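Local coordinates for protein mariner Mos1 transposase (Drosophila mauritiana, PDB 4MDB) that cuts the mariner transposon Mos1 out of DNA and pastes it into a new site, using divalent metal ions, at residues 166-170 / 197-202. The protein carries 1 engineered substitution. Sequence-based numbering, arbitrary orientation.
Sequences HLFAS and KDDEFY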
loop_
_atom_site.group_PDB
_atom_site.type_symbol
_atom_site.label_atom_id
_atom_site.label_comp_id
_atom_site.label_asym_id
_atom_site.label_seq_id
_atom_site.Cartn_x
_atom_site.Cartn_y
_atom_site.Cartn_z
ATOM N N HIS A 166 4.389 7.992 -1.866
ATOM C CA HIS A 166 3.410 8.828 -2.486
ATOM C C HIS A 166 2.243 9.201 -1.590
ATOM O O HIS A 166 2.068 10.361 -1.279
ATOM C CB HIS A 166 2.935 8.200 -3.791
ATOM C CG HIS A 166 2.155 9.112 -4.644
ATOM N ND1 HIS A 166 2.728 10.101 -5.395
ATOM C CD2 HIS A 166 0.810 9.213 -4.847
ATOM C CE1 HIS A 166 1.796 10.748 -6.071
ATOM N NE2 HIS A 166 0.621 10.268 -5.717
ATOM N N LEU A 167 1.424 8.246 -1.197
ATOM C CA LEU A 167 0.150 8.535 -0.555
ATOM C C LEU A 167 0.342 9.143 0.822
ATOM O O LEU A 167 -0.165 10.268 1.092
ATOM C CB LEU A 167 -0.700 7.259 -0.470
ATOM C CG LEU A 167 -2.077 7.519 0.174
ATOM C CD1 LEU A 167 -2.924 8.301 -0.786
ATOM C CD2 LEU A 167 -2.772 6.214 0.470
ATOM N N PHE A 168 1.058 8.457 1.682
ATOM C CA PHE A 168 1.273 8.913 3.094
ATOM C C PHE A 168 2.269 10.079 3.128
ATOM O O PHE A 168 2.167 10.906 4.017
ATOM C CB PHE A 168 1.784 7.808 3.941
ATOM C CG PHE A 168 0.786 6.689 4.215
ATOM C CD1 PHE A 168 -0.642 6.878 4.127
ATOM C CD2 PHE A 168 1.242 5.460 4.518
ATOM C CE1 PHE A 168 -1.480 5.843 4.385
ATOM C CE2 PHE A 168 0.401 4.407 4.756
ATOM C CZ PHE A 168 -1.007 4.608 4.710
ATOM N N ALA A 169 3.176 10.195 2.175
ATOM C CA ALA A 169 4.090 11.352 2.020
ATOM C C ALA A 169 3.256 12.634 1.866
ATOM O O ALA A 169 3.389 13.587 2.643
ATOM C CB ALA A 169 5.000 11.160 0.829
ATOM N N SER A 170 2.295 12.610 0.961
ATOM C CA SER A 170 1.356 13.754 0.737
ATOM C C SER A 170 0.475 13.956 1.954
ATOM O O SER A 170 0.281 15.098 2.408
ATOM C CB SER A 170 0.445 13.448 -0.439
ATOM O OG SER A 170 -0.303 14.587 -0.784
ATOM N N LYS A 197 -8.292 14.563 -4.084
ATOM C CA LYS A 197 -7.218 14.257 -5.013
ATOM C C LYS A 197 -7.828 13.788 -6.284
ATOM O O LYS A 197 -8.684 12.901 -6.240
ATOM C CB LYS A 197 -6.389 13.055 -4.476
ATOM C CG LYS A 197 -5.654 13.424 -3.211
ATOM C CD LYS A 197 -4.619 14.492 -3.429
ATOM C CE LYS A 197 -3.642 14.509 -2.254
ATOM N NZ LYS A 197 -2.751 15.693 -2.296
ATOM N N ASP A 198 -7.315 14.326 -7.381
ATOM C CA ASP A 198 -7.747 13.934 -8.711
ATOM C C ASP A 198 -7.222 12.553 -9.063
ATOM O O ASP A 198 -6.243 12.072 -8.480
ATOM C CB ASP A 198 -7.225 14.928 -9.738
ATOM C CG ASP A 198 -7.883 16.310 -9.603
ATOM O OD1 ASP A 198 -8.993 16.424 -8.990
ATOM O OD2 ASP A 198 -7.283 17.270 -10.093
ATOM N N ASP A 199 -7.872 11.920 -10.030
ATOM C CA ASP A 199 -7.469 10.603 -10.504
ATOM C C ASP A 199 -5.967 10.613 -10.848
ATOM O O ASP A 199 -5.253 9.636 -10.614
ATOM C CB ASP A 199 -8.309 10.157 -11.742
ATOM C CG ASP A 199 -9.780 9.896 -11.427
ATOM O OD1 ASP A 199 -10.213 9.807 -10.258
ATOM O OD2 ASP A 199 -10.559 9.723 -12.397
ATOM N N GLU A 200 -5.463 11.731 -11.365
ATOM C CA GLU A 200 -4.090 11.830 -11.828
ATOM C C GLU A 200 -3.061 11.656 -10.684
ATOM O O GLU A 200 -1.968 11.132 -10.903
ATOM C CB GLU A 200 -3.913 13.195 -12.513
ATOM C CG GLU A 200 -4.708 13.382 -13.826
ATOM C CD GLU A 200 -6.292 13.544 -13.744
ATOM O OE1 GLU A 200 -6.965 13.190 -14.702
ATOM O OE2 GLU A 200 -6.910 14.030 -12.783
ATOM N N PHE A 201 -3.397 12.111 -9.486
ATOM C CA PHE A 201 -2.507 11.962 -8.334
ATOM C C PHE A 201 -2.290 10.478 -8.023
ATOM O O PHE A 201 -1.155 10.073 -7.707
ATOM C CB PHE A 201 -3.197 12.608 -7.139
ATOM C CG PHE A 201 -2.582 12.299 -5.818
ATOM C CD1 PHE A 201 -1.515 13.038 -5.331
ATOM C CD2 PHE A 201 -3.046 11.228 -5.052
ATOM C CE1 PHE A 201 -1.002 12.753 -4.074
ATOM C CE2 PHE A 201 -2.515 10.947 -3.824
ATOM C CZ PHE A 201 -1.455 11.679 -3.362
ATOM N N TYR A 202 -3.363 9.686 -8.095
ATOM C CA TYR A 202 -3.273 8.243 -7.808
ATOM C C TYR A 202 -2.492 7.535 -8.896
ATOM O O TYR A 202 -1.592 6.696 -8.627
ATOM C CB TYR A 202 -4.657 7.639 -7.606
ATOM C CG TYR A 202 -5.322 8.186 -6.383
ATOM C CD1 TYR A 202 -4.932 7.781 -5.118
ATOM C CD2 TYR A 202 -6.324 9.166 -6.464
ATOM C CE1 TYR A 202 -5.507 8.276 -3.966
ATOM C CE2 TYR A 202 -6.925 9.636 -5.305
ATOM C CZ TYR A 202 -6.536 9.208 -4.060
ATOM O OH TYR A 202 -7.178 9.701 -2.892
#
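Start with Lys197, whose NZ donates a 3.1 Å hydrogen bond to OG of Ser170, tying the loop ahead of helix 199-207 to helix 162-175. One turn back along helix 162-175, His166 NE2 sits 2.7 Å from the carbonyl O of Phe201; the N-H points off line, so this bond is weak, and His166 ND1 is hydrogen-bonded to Lys208. The Phe201 ring fills the space between the two polar links: NE2 of His166 lies over one face, 3.4 Å from CE1 of Phe201, with the ring planes oblique at 39°, while Ser170 OG lies 3.8 Å from the same CE1 of Phe201. All this belongs to the RNase H-like catalytic domain, where helix 162-175 carries the metal ligand Asp164 near its start. Deeper in, Leu167 CD1 meets the edge of the Phe201 ring, 4.0 Å from CE2, and lies 4.1 Å from CE1 of Tyr202. Leu167 and Tyr202 both rest against Trp77 of the central sheet, and the Tyr202 hydroxyl is hydrogen-bonded to the carbonyl O of Phe194.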